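Local coordinates for PA14 domain-containing protein (Clostridium clariflavum, PDB 6QDI) that probably senses plant polysaccharides outside the cell as the tandem PA14, calcium-binding part of a membrane-bound RsgI-type anti-sigma factor, at residues E38-E43 with I179-G184; N169-G174 with K190-D195; Y217-D222 with I282-V287; R5-D10 with K144-S149. One frame throughout, in Å; residues are numbered along the deposited sequence.

Contact 1. Residues E38-E43 with I179-G184; sequences EIRNDE and IDFNWG. With CA (calcium ion), chain G.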
# COMPACT_ATOMS: atom_id res chain seq x y z
N GLU A 38 10.98 5.82 -4.09
CA GLU A 38 9.74 6.34 -3.58
C GLU A 38 9.02 5.39 -2.63
O GLU A 38 8.09 5.81 -1.94
CB GLU A 38 8.77 6.69 -4.73
CG GLU A 38 9.19 7.89 -5.56
CD GLU A 38 10.22 7.56 -6.64
OE1 GLU A 38 10.59 6.38 -6.83
OE2 GLU A 38 10.66 8.52 -7.33
N ILE A 39 9.41 4.12 -2.63
CA ILE A 39 8.79 3.10 -1.79
C ILE A 39 9.71 2.88 -0.61
O ILE A 39 10.90 2.54 -0.80
CB ILE A 39 8.61 1.80 -2.61
CG1 ILE A 39 7.58 2.01 -3.73
CG2 ILE A 39 8.17 0.62 -1.74
CD1 ILE A 39 6.14 2.15 -3.24
N ARG A 40 9.17 3.04 0.60
CA ARG A 40 9.95 2.86 1.83
C ARG A 40 10.59 1.47 1.81
O ARG A 40 9.95 0.45 1.50
CB ARG A 40 9.02 3.00 3.07
CG ARG A 40 9.76 2.95 4.42
CD ARG A 40 10.21 4.34 4.83
NE ARG A 40 8.97 5.06 4.96
CZ ARG A 40 8.29 5.24 6.07
NH1 ARG A 40 8.78 4.84 7.21
NH2 ARG A 40 7.08 5.82 6.03
N ASN A 41 11.85 1.41 2.21
CA ASN A 41 12.65 0.17 2.17
C ASN A 41 12.42 -0.63 3.45
O ASN A 41 13.34 -0.83 4.24
CB ASN A 41 14.14 0.48 1.97
CG ASN A 41 14.92 -0.74 1.71
OD1 ASN A 41 14.36 -1.76 1.26
ND2 ASN A 41 16.23 -0.65 1.92
N ASP A 42 11.19 -1.10 3.62
CA ASP A 42 10.79 -1.81 4.82
C ASP A 42 10.30 -3.23 4.56
O ASP A 42 9.83 -3.88 5.49
CB ASP A 42 9.72 -1.04 5.60
CG ASP A 42 8.40 -0.93 4.85
OD1 ASP A 42 8.31 -1.40 3.71
OD2 ASP A 42 7.43 -0.37 5.40
N GLU A 43 10.37 -3.70 3.31
CA GLU A 43 9.98 -5.06 2.95
C GLU A 43 8.49 -5.32 2.89
O GLU A 43 8.08 -6.46 2.77
CB GLU A 43 10.70 -6.14 3.78
CG GLU A 43 12.18 -5.91 3.99
CD GLU A 43 12.83 -6.93 4.87
OE1 GLU A 43 12.25 -8.01 5.13
OE2 GLU A 43 13.97 -6.64 5.34
N ILE A 179 -0.79 8.91 7.55
CA ILE A 179 -0.87 7.73 8.38
C ILE A 179 -1.81 6.74 7.66
O ILE A 179 -3.01 6.76 7.84
CB ILE A 179 -1.33 8.03 9.80
CG1 ILE A 179 -0.63 9.24 10.41
CG2 ILE A 179 -1.19 6.75 10.66
CD1 ILE A 179 0.85 9.21 10.34
N ASP A 180 -1.19 5.90 6.83
CA ASP A 180 -1.94 4.95 6.01
C ASP A 180 -1.05 3.74 5.81
O ASP A 180 -0.40 3.62 4.77
CB ASP A 180 -2.30 5.60 4.68
CG ASP A 180 -3.19 4.75 3.83
OD1 ASP A 180 -3.81 3.83 4.36
OD2 ASP A 180 -3.31 5.04 2.62
N PHE A 181 -0.98 2.88 6.82
CA PHE A 181 0.01 1.82 6.87
C PHE A 181 -0.62 0.44 6.98
O PHE A 181 -1.55 0.21 7.75
CB PHE A 181 0.90 1.98 8.11
CG PHE A 181 1.87 3.14 8.00
CD1 PHE A 181 3.01 3.01 7.26
CD2 PHE A 181 1.60 4.34 8.62
CE1 PHE A 181 3.92 4.02 7.19
CE2 PHE A 181 2.48 5.40 8.48
CZ PHE A 181 3.66 5.24 7.78
N ASN A 182 -0.04 -0.52 6.24
CA ASN A 182 -0.34 -1.92 6.40
C ASN A 182 0.94 -2.64 6.04
O ASN A 182 1.28 -2.79 4.86
CB ASN A 182 -1.53 -2.36 5.56
CG ASN A 182 -1.85 -3.84 5.76
OD1 ASN A 182 -1.09 -4.55 6.41
ND2 ASN A 182 -2.93 -4.29 5.18
N TRP A 183 1.68 -3.02 7.08
CA TRP A 183 2.99 -3.62 6.91
C TRP A 183 2.93 -5.14 6.78
O TRP A 183 3.98 -5.76 6.67
CB TRP A 183 3.90 -3.29 8.09
CG TRP A 183 4.12 -1.83 8.37
CD1 TRP A 183 5.02 -1.00 7.76
CD2 TRP A 183 3.48 -1.05 9.40
NE1 TRP A 183 4.93 0.27 8.30
CE2 TRP A 183 4.02 0.25 9.32
CE3 TRP A 183 2.53 -1.33 10.38
CZ2 TRP A 183 3.65 1.27 10.23
CZ3 TRP A 183 2.12 -0.31 11.22
CH2 TRP A 183 2.69 0.95 11.15
N GLY A 184 1.75 -5.75 6.87
CA GLY A 184 1.72 -7.20 7.07
C GLY A 184 2.46 -7.53 8.33
O GLY A 184 2.16 -6.96 9.39
CA CA G . 5.93 -0.58 3.46
O HOH W 1 7.15 0.43 1.68
O HOH W 2 6.87 1.84 6.88
O HOH W 3 3.85 -0.62 4.77
O HOH W 4 5.74 1.77 4.21
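Two aromatic rings of strand 180-184 offer their edges to the loop 38-43. At the indole rim of Trp183, Asp42 OD2 lies in the ring plane, 3.4 Å from CD1, with the carboxylate turned 74° to the ring; over one face of the same indole rests CB of Phe181. The phenyl edge of Phe181 is met in plane by Arg40, whose NH2 comes within 3.8 Å of CE1, the guanidinium standing almost perpendicular to the ring. One face of that guanidinium is approached by a water, and this water also joins the two segments: it donates to Asp42 OD2 over 2.7 Å and accepts from Trp183 NE1 over 2.9 Å. A buried indole N-H is thus satisfied without a direct bond to the acid. Arginine reaches this place because its chain folds back at chi2 (88°) and chi3 (62°); its charge is paired with Asp176, and Tyr161 takes another of its N-H groups. Asp42 grips the calcium ion with both oxygens, OD1 and OD2 each 2.5 Å from the metal, in a site shared with Asp10 and Ser44. Aspartate suits the spot, being short and able to chelate through two oxygens. The contact therefore lays a metal site of the first PA14 domain against the second, and the calcium ion, by drawing charge from the carboxylate, would probably make it a weaker acceptor toward the bridging water.

Contact 2. Residues N169-G174 with K190-D195; sequences NPKEKG and KSINQD. With CA (calcium ion), chain F.
The base of the Lys171 side chain touches the loop 190-195. Its CB packs 3.7 Å from CD1 of Ile192 and also faces the carbonyl of Ser191; CG comes closest to that carbonyl, 3.5 Å from Ser191 O, while keeping Ile192 CD1 at 4.0 Å. CD only grazes the same oxygen, and beyond it the chain leads away, so the ammonium group NZ takes no part. The bend at chi2 (-65°) turns CD and the rest off from the loop, and a long aliphatic stem with a charged end suits this exposed position. Buried Ile192 supplies the apolar counterpart through CD1. Next to it the contact turns polar: Ser191 OG donates to Glu172 OE1 over 2.8 Å, arriving 49° out of the carboxylate plane. Glu172 stretches straight from CB, with CG opposite its backbone N (chi1 -164°), which carries the carboxylate across to the serine. OE1 also receives Ser189 OG, and OE2 receives Tyr159 OH, so both oxygens are engaged. Farther along the loop, Asp195 chelates a calcium ion through OD1 and OD2, and Asn193 O holds one of the metal's waters; the backbone oxygens of Asp163 and Lys197 complete the protein ligands. Lys171 and Glu172 form a classic beta bulge opposite Tyr161, and the bulged strand 170-176 pairs antiparallel with strand 157-162, while the loop crosses beside them between strands 180-184 and 198-207.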
# COMPACT_ATOMS: atom_id res chain seq x y z
N ASN A 169 12.59 1.97 23.61
CA ASN A 169 13.67 1.54 22.71
C ASN A 169 13.56 2.21 21.34
O ASN A 169 13.41 1.55 20.30
CB ASN A 169 13.79 0.02 22.60
CG ASN A 169 15.19 -0.43 22.19
OD1 ASN A 169 16.12 0.38 22.09
ND2 ASN A 169 15.34 -1.71 21.89
N PRO A 170 13.61 3.55 21.32
CA PRO A 170 13.47 4.27 20.06
C PRO A 170 14.63 3.95 19.10
O PRO A 170 15.79 3.87 19.50
CB PRO A 170 13.58 5.75 20.48
CG PRO A 170 14.36 5.71 21.78
CD PRO A 170 13.86 4.47 22.45
N LYS A 171 14.31 3.83 17.82
CA LYS A 171 15.32 3.54 16.77
C LYS A 171 15.33 4.53 15.62
O LYS A 171 16.32 4.59 14.90
CB LYS A 171 15.16 2.13 16.22
CG LYS A 171 15.36 1.00 17.22
CD LYS A 171 16.80 0.92 17.76
CE LYS A 171 16.94 -0.14 18.82
NZ LYS A 171 18.34 -0.32 19.23
N GLU A 172 14.28 5.32 15.42
CA GLU A 172 14.25 6.19 14.26
C GLU A 172 13.22 7.29 14.49
O GLU A 172 12.20 7.05 15.17
CB GLU A 172 13.87 5.38 13.03
CG GLU A 172 14.16 6.05 11.69
CD GLU A 172 13.83 5.13 10.53
OE1 GLU A 172 14.52 4.13 10.41
OE2 GLU A 172 12.84 5.37 9.80
N LYS A 173 13.45 8.43 13.85
CA LYS A 173 12.48 9.51 13.83
C LYS A 173 12.50 10.14 12.47
O LYS A 173 13.47 9.99 11.72
CB LYS A 173 12.75 10.54 14.93
CG LYS A 173 14.09 11.23 14.89
CD LYS A 173 14.33 12.08 16.13
CE LYS A 173 15.62 12.89 16.00
NZ LYS A 173 16.82 12.02 15.98
N GLY A 174 11.45 10.89 12.16
CA GLY A 174 11.33 11.49 10.85
C GLY A 174 9.96 12.06 10.64
O GLY A 174 9.26 12.37 11.60
N LYS A 190 13.65 -0.87 8.43
CA LYS A 190 14.65 -1.89 8.75
C LYS A 190 15.38 -1.59 10.04
O LYS A 190 16.03 -2.49 10.56
CB LYS A 190 15.65 -2.10 7.60
CG LYS A 190 15.04 -2.80 6.40
CD LYS A 190 16.02 -2.83 5.26
CE LYS A 190 15.42 -3.43 4.00
NZ LYS A 190 15.68 -4.86 3.90
N SER A 191 15.30 -0.36 10.57
CA SER A 191 15.87 -0.08 11.87
C SER A 191 15.11 -0.72 13.03
O SER A 191 15.58 -0.73 14.15
CB SER A 191 15.94 1.43 12.09
OG SER A 191 14.65 1.99 12.16
N ILE A 192 13.91 -1.25 12.74
CA ILE A 192 13.02 -1.89 13.72
C ILE A 192 13.04 -3.38 13.48
O ILE A 192 12.73 -3.86 12.39
CB ILE A 192 11.60 -1.29 13.63
CG1 ILE A 192 11.64 0.21 13.92
CG2 ILE A 192 10.62 -2.01 14.52
CD1 ILE A 192 11.88 0.59 15.39
N ASN A 193 13.40 -4.14 14.50
CA ASN A 193 13.47 -5.58 14.40
C ASN A 193 12.14 -6.17 13.89
O ASN A 193 11.05 -5.73 14.31
CB ASN A 193 13.83 -6.20 15.73
CG ASN A 193 14.22 -7.65 15.60
OD1 ASN A 193 15.09 -8.02 14.83
ND2 ASN A 193 13.53 -8.47 16.30
N GLN A 194 12.23 -7.16 13.01
CA GLN A 194 11.05 -7.72 12.33
C GLN A 194 10.45 -8.87 13.17
O GLN A 194 10.50 -10.05 12.81
CB GLN A 194 11.43 -8.15 10.94
CG GLN A 194 10.25 -8.31 10.03
CD GLN A 194 10.72 -8.75 8.66
OE1 GLN A 194 10.95 -9.94 8.44
NE2 GLN A 194 10.95 -7.80 7.75
N ASP A 195 9.91 -8.49 14.34
CA ASP A 195 9.35 -9.43 15.33
C ASP A 195 7.88 -9.19 15.65
O ASP A 195 7.37 -9.76 16.59
CB ASP A 195 10.19 -9.43 16.64
CG ASP A 195 10.19 -8.10 17.36
OD1 ASP A 195 9.45 -7.20 17.00
OD2 ASP A 195 11.02 -7.95 18.30
CA CA F . 10.33 -5.67 18.79
O HOH W 5 10.90 -4.55 16.79
O HOH W 6 12.65 -5.67 19.42
O HOH W 7 9.81 -6.46 20.94

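Contact 3. Residues Y217-D222 with I282-V287; sequences YVSYDD and IERSVV. With CA (calcium ion), chain E.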
# COMPACT_ATOMS: atom_id res chain seq x y z
N TYR A 217 -11.40 8.82 12.34
CA TYR A 217 -11.46 7.36 12.41
C TYR A 217 -10.04 6.83 12.50
O TYR A 217 -9.18 7.18 11.69
CB TYR A 217 -12.11 6.76 11.19
CG TYR A 217 -13.55 7.19 10.94
CD1 TYR A 217 -13.89 8.37 10.34
CD2 TYR A 217 -14.57 6.36 11.34
CE1 TYR A 217 -15.24 8.71 10.15
CE2 TYR A 217 -15.90 6.69 11.14
CZ TYR A 217 -16.21 7.88 10.54
OH TYR A 217 -17.52 8.27 10.33
N VAL A 218 -9.82 5.93 13.45
CA VAL A 218 -8.54 5.23 13.54
C VAL A 218 -8.82 3.75 13.37
O VAL A 218 -9.56 3.15 14.18
CB VAL A 218 -7.85 5.49 14.88
CG1 VAL A 218 -6.57 4.70 15.01
CG2 VAL A 218 -7.55 6.96 15.02
N SER A 219 -8.25 3.16 12.33
CA SER A 219 -8.35 1.70 12.10
C SER A 219 -7.00 1.11 12.46
O SER A 219 -6.00 1.61 12.00
CB SER A 219 -8.68 1.44 10.66
OG SER A 219 -9.89 2.03 10.27
N TYR A 220 -6.97 0.07 13.28
CA TYR A 220 -5.72 -0.41 13.88
C TYR A 220 -5.69 -1.92 13.99
O TYR A 220 -6.74 -2.58 14.19
CB TYR A 220 -5.50 0.22 15.29
CG TYR A 220 -6.65 -0.00 16.25
CD1 TYR A 220 -7.72 0.86 16.30
CD2 TYR A 220 -6.71 -1.13 17.08
CE1 TYR A 220 -8.83 0.61 17.11
CE2 TYR A 220 -7.80 -1.33 17.92
CZ TYR A 220 -8.86 -0.49 17.91
OH TYR A 220 -9.98 -0.67 18.70
N ASP A 221 -4.46 -2.42 13.93
CA ASP A 221 -4.15 -3.80 14.31
C ASP A 221 -2.80 -3.65 15.01
O ASP A 221 -1.81 -3.43 14.30
CB ASP A 221 -4.01 -4.70 13.08
CG ASP A 221 -3.50 -6.08 13.41
OD1 ASP A 221 -3.02 -6.28 14.58
OD2 ASP A 221 -3.57 -6.95 12.53
N ASP A 222 -2.72 -3.62 16.35
CA ASP A 222 -3.71 -4.08 17.29
C ASP A 222 -3.94 -3.24 18.53
O ASP A 222 -4.73 -3.63 19.37
CB ASP A 222 -3.49 -5.57 17.65
CG ASP A 222 -2.12 -5.82 18.17
OD1 ASP A 222 -1.86 -5.45 19.36
OD2 ASP A 222 -1.25 -6.36 17.45
N ILE A 282 -15.91 16.13 2.49
CA ILE A 282 -14.84 15.17 2.64
C ILE A 282 -15.51 13.86 3.05
O ILE A 282 -15.95 13.68 4.20
CB ILE A 282 -13.81 15.61 3.71
CG1 ILE A 282 -13.19 16.95 3.38
CG2 ILE A 282 -12.74 14.52 3.88
CD1 ILE A 282 -12.43 17.54 4.53
N GLU A 283 -15.56 12.92 2.12
CA GLU A 283 -16.00 11.56 2.41
C GLU A 283 -14.90 10.87 3.25
O GLU A 283 -13.75 11.26 3.18
CB GLU A 283 -16.20 10.77 1.09
CG GLU A 283 -17.01 11.42 -0.02
CD GLU A 283 -18.44 11.57 0.34
OE1 GLU A 283 -18.98 10.69 1.05
OE2 GLU A 283 -19.05 12.56 -0.09
N ARG A 284 -15.27 9.86 4.03
CA ARG A 284 -14.30 9.17 4.86
C ARG A 284 -13.08 8.77 4.04
O ARG A 284 -13.19 8.06 3.05
CB ARG A 284 -14.92 7.95 5.52
CG ARG A 284 -13.95 7.22 6.42
CD ARG A 284 -14.61 6.11 7.19
NE ARG A 284 -13.59 5.25 7.79
CZ ARG A 284 -13.87 4.17 8.52
NH1 ARG A 284 -15.14 3.83 8.78
NH2 ARG A 284 -12.88 3.45 9.01
N SER A 285 -11.91 9.23 4.50
CA SER A 285 -10.69 9.15 3.68
C SER A 285 -9.49 9.47 4.55
O SER A 285 -9.62 10.09 5.59
CB SER A 285 -10.77 10.14 2.50
OG SER A 285 -11.08 11.45 2.93
N VAL A 286 -8.32 9.02 4.11
CA VAL A 286 -7.07 9.24 4.85
C VAL A 286 -6.87 10.73 4.99
O VAL A 286 -6.99 11.50 4.00
CB VAL A 286 -5.94 8.56 4.05
CG1 VAL A 286 -4.57 8.98 4.53
CG2 VAL A 286 -6.09 7.04 4.07
N VAL A 287 -6.52 11.16 6.20
CA VAL A 287 -6.22 12.57 6.39
C VAL A 287 -4.98 12.91 5.56
O VAL A 287 -3.96 12.24 5.68
CB VAL A 287 -5.97 12.89 7.88
CG1 VAL A 287 -5.68 14.38 8.06
CG2 VAL A 287 -7.16 12.51 8.72
CA CA E . -1.16 -7.52 15.35
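Arg284 lies flat on the ring of Tyr217, an arginine-aromatic stack at the protein surface with the two planes only 8° apart. The guanidinium is shifted from the ring centre: CZ is 4.2 Å from the ring centroid and 32° off its normal, an off-centre cation-pi contact. CD fills the central place, 3.8 Å above the centroid in a CH-pi contact, while NH1 sits over the CD2 side of the tyrosine. The arginine chain is extended from CG to NE, and this straight reach brings its flat end over the ring. Past the ring, Ser219 OG lies at the guanidinium edge, 3.5 Å from NH2 without a hydrogen bond; the serine's stronger polar partner is Thr244. Arginine suits the place because its face can stack while its N-H groups stay available, NE forming a salt bridge with Glu276. Tyr217 OH is likewise fixed, by Glu278. Away from the stack, the Asp221-Asp222 peptide is cis, and Asp221 OD1 and Asp222 OD2 bind a calcium ion, the consecutive Asp-cis-Asp motif known from PA14 domains. Strand 212-220 runs between strands 242-252 and 271-279, and Arg284 reaches over the tyrosine from the corner between strands 282-283 and 285-286.

Contact 4. Residues R5-D10 with K144-S149; sequences RGDYFD and KHYGSS. With CA (calcium ion), chain G.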
# COMPACT_ATOMS: atom_id res chain seq x y z
N ARG A 5 1.80 -0.51 -17.26
CA ARG A 5 1.86 0.55 -16.23
C ARG A 5 1.86 -0.11 -14.86
O ARG A 5 0.89 -0.81 -14.52
CB ARG A 5 0.69 1.54 -16.34
CG ARG A 5 0.85 2.62 -15.26
CD ARG A 5 0.10 3.86 -15.61
NE ARG A 5 0.66 4.50 -16.81
CZ ARG A 5 1.76 5.23 -16.84
NH1 ARG A 5 2.50 5.41 -15.78
NH2 ARG A 5 2.17 5.74 -18.02
N GLY A 6 2.92 0.13 -14.09
CA GLY A 6 3.05 -0.35 -12.73
C GLY A 6 2.75 0.80 -11.78
O GLY A 6 3.42 1.84 -11.84
N ASP A 7 1.76 0.59 -10.89
CA ASP A 7 1.46 1.48 -9.79
C ASP A 7 2.01 0.80 -8.55
O ASP A 7 1.62 -0.34 -8.23
CB ASP A 7 -0.03 1.73 -9.71
CG ASP A 7 -0.55 2.54 -10.86
OD1 ASP A 7 0.13 3.46 -11.34
OD2 ASP A 7 -1.67 2.23 -11.31
N TYR A 8 2.90 1.51 -7.87
CA TYR A 8 3.63 0.99 -6.74
C TYR A 8 3.12 1.61 -5.46
O TYR A 8 3.04 2.85 -5.33
CB TYR A 8 5.16 1.31 -6.91
CG TYR A 8 5.80 0.50 -8.02
CD1 TYR A 8 5.56 0.78 -9.37
CD2 TYR A 8 6.61 -0.57 -7.72
CE1 TYR A 8 6.09 0.02 -10.38
CE2 TYR A 8 7.16 -1.37 -8.72
CZ TYR A 8 6.89 -1.08 -10.04
OH TYR A 8 7.47 -1.90 -11.00
N PHE A 9 2.81 0.73 -4.50
CA PHE A 9 2.16 1.09 -3.25
C PHE A 9 3.06 0.76 -2.08
O PHE A 9 3.77 -0.25 -2.07
CB PHE A 9 0.84 0.31 -3.11
CG PHE A 9 -0.15 0.65 -4.20
CD1 PHE A 9 -1.07 1.66 -4.03
CD2 PHE A 9 -0.20 -0.08 -5.38
CE1 PHE A 9 -1.98 1.97 -5.03
CE2 PHE A 9 -1.11 0.24 -6.38
CZ PHE A 9 -1.99 1.25 -6.18
N ASP A 10 2.99 1.59 -1.05
CA ASP A 10 3.87 1.50 0.10
C ASP A 10 3.45 0.45 1.11
O ASP A 10 4.16 0.25 2.08
CB ASP A 10 3.98 2.86 0.83
CG ASP A 10 5.41 3.40 0.98
OD1 ASP A 10 6.35 2.85 0.50
OD2 ASP A 10 5.55 4.58 1.48
N LYS A 144 -3.86 6.09 -13.62
CA LYS A 144 -4.96 6.38 -12.71
C LYS A 144 -4.47 7.42 -11.71
O LYS A 144 -3.38 7.27 -11.15
CB LYS A 144 -5.41 5.11 -11.95
CG LYS A 144 -6.50 5.37 -10.92
CD LYS A 144 -7.05 4.15 -10.22
CE LYS A 144 -8.16 4.59 -9.27
NZ LYS A 144 -8.83 3.47 -8.58
N HIS A 145 -5.31 8.41 -11.42
CA HIS A 145 -4.97 9.45 -10.48
C HIS A 145 -5.16 8.99 -9.04
O HIS A 145 -6.21 8.39 -8.71
CB HIS A 145 -5.81 10.70 -10.78
CG HIS A 145 -5.79 11.73 -9.70
ND1 HIS A 145 -4.68 12.50 -9.44
CD2 HIS A 145 -6.73 12.10 -8.80
CE1 HIS A 145 -4.94 13.32 -8.45
NE2 HIS A 145 -6.18 13.10 -8.03
N TYR A 146 -4.16 9.27 -8.21
CA TYR A 146 -4.20 9.03 -6.79
C TYR A 146 -3.90 10.38 -6.16
O TYR A 146 -3.17 11.22 -6.71
CB TYR A 146 -3.18 7.97 -6.33
CG TYR A 146 -3.52 6.56 -6.81
CD1 TYR A 146 -3.05 6.07 -8.05
CD2 TYR A 146 -4.33 5.74 -6.08
CE1 TYR A 146 -3.41 4.76 -8.47
CE2 TYR A 146 -4.69 4.49 -6.51
CZ TYR A 146 -4.25 3.99 -7.69
OH TYR A 146 -4.64 2.71 -8.08
N GLY A 147 -4.48 10.58 -5.01
CA GLY A 147 -4.15 11.73 -4.20
C GLY A 147 -5.34 12.59 -3.92
O GLY A 147 -6.26 12.73 -4.71
N SER A 148 -5.28 13.21 -2.78
CA SER A 148 -6.34 14.05 -2.30
C SER A 148 -6.41 15.40 -3.03
O SER A 148 -5.40 16.00 -3.36
CB SER A 148 -6.10 14.36 -0.83
OG SER A 148 -7.03 15.25 -0.29
N SER A 149 -7.64 15.86 -3.20
CA SER A 149 -7.93 17.18 -3.74
C SER A 149 -7.87 18.29 -2.70
O SER A 149 -8.04 19.46 -3.04
CB SER A 149 -9.33 17.22 -4.40
OG SER A 149 -10.34 17.09 -3.42
CA CA G . 5.93 -0.58 3.46
O HOH W 8 -2.63 3.54 -13.48
O HOH W 9 -0.99 6.09 -11.84
O HOH W 10 -3.80 1.23 -10.09
O HOH W 1 7.15 0.43 1.68
O HOH W 4 5.74 1.77 4.21
O HOH W 3 3.85 -0.62 4.77
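Phe9 and Tyr146 form an offset edge-to-face aromatic pair, joining strand 4-9 of the first PA14 domain's beta-sheet to the linker that runs toward the second. The packed part is aromatic. The edge of Phe9 is turned toward the tyrosine face but shifted to its CZ-OH end, the planes 85° and the centroids 5.5 Å apart; Phe9 CZ comes within 3.6 Å of Tyr146 OH and 3.9 Å of Tyr146 CZ. Phe9 gets there because its ring leaves the backbone on the side opposite the carbonyl carbon (chi1 -62°), bringing its far end toward the linker. Phenylalanine, with no polar group, suits this buried position, and Phe17 of the neighbouring strand stacks on Tyr146. Just beyond, Asp10 O binds a calcium ion and Asp10 OD1 accepts from one of its waters. The other side of the contact is wet. Asp7 makes no direct hydrogen bond to the linker, its OD2 lying 4.2 Å from the ring edge of Tyr146 at CE1; three waters span the gap instead. One donates to OD2 and accepts from Lys144 N, and a second donates to OD1 and to Lys144 O. An aspartate can accept several such bonds at once, and OD1 also receives Thr20 OG1. The third water lies in the plane of the tyrosine ring, donating to Asp7 OD2 over 2.7 Å and hydrogen-bonded to Tyr146 OH over 2.6 Å.

In the fold
From the N terminus, strand 4-9 opens contact 4, which closes only at 144-149, in the loop between strands 138-140 and 157-162. Before that closure contact 1 opens in the loop 38-43, and it ends on strand 180-184 of the second domain, so contacts 1 and 4 cross and share a calcium ion and three of its waters. Contact 2 closes a short loop within the second domain, crossing contact 1, and the salt bridge of Glu43 with Lys190 links them. Contact 3 follows in series, joining strands far apart in sequence but in one sheet, and Val286 packs on Asp180 of contact 1. Contacts 1 and 4 thus tie domain to domain and domain to linker.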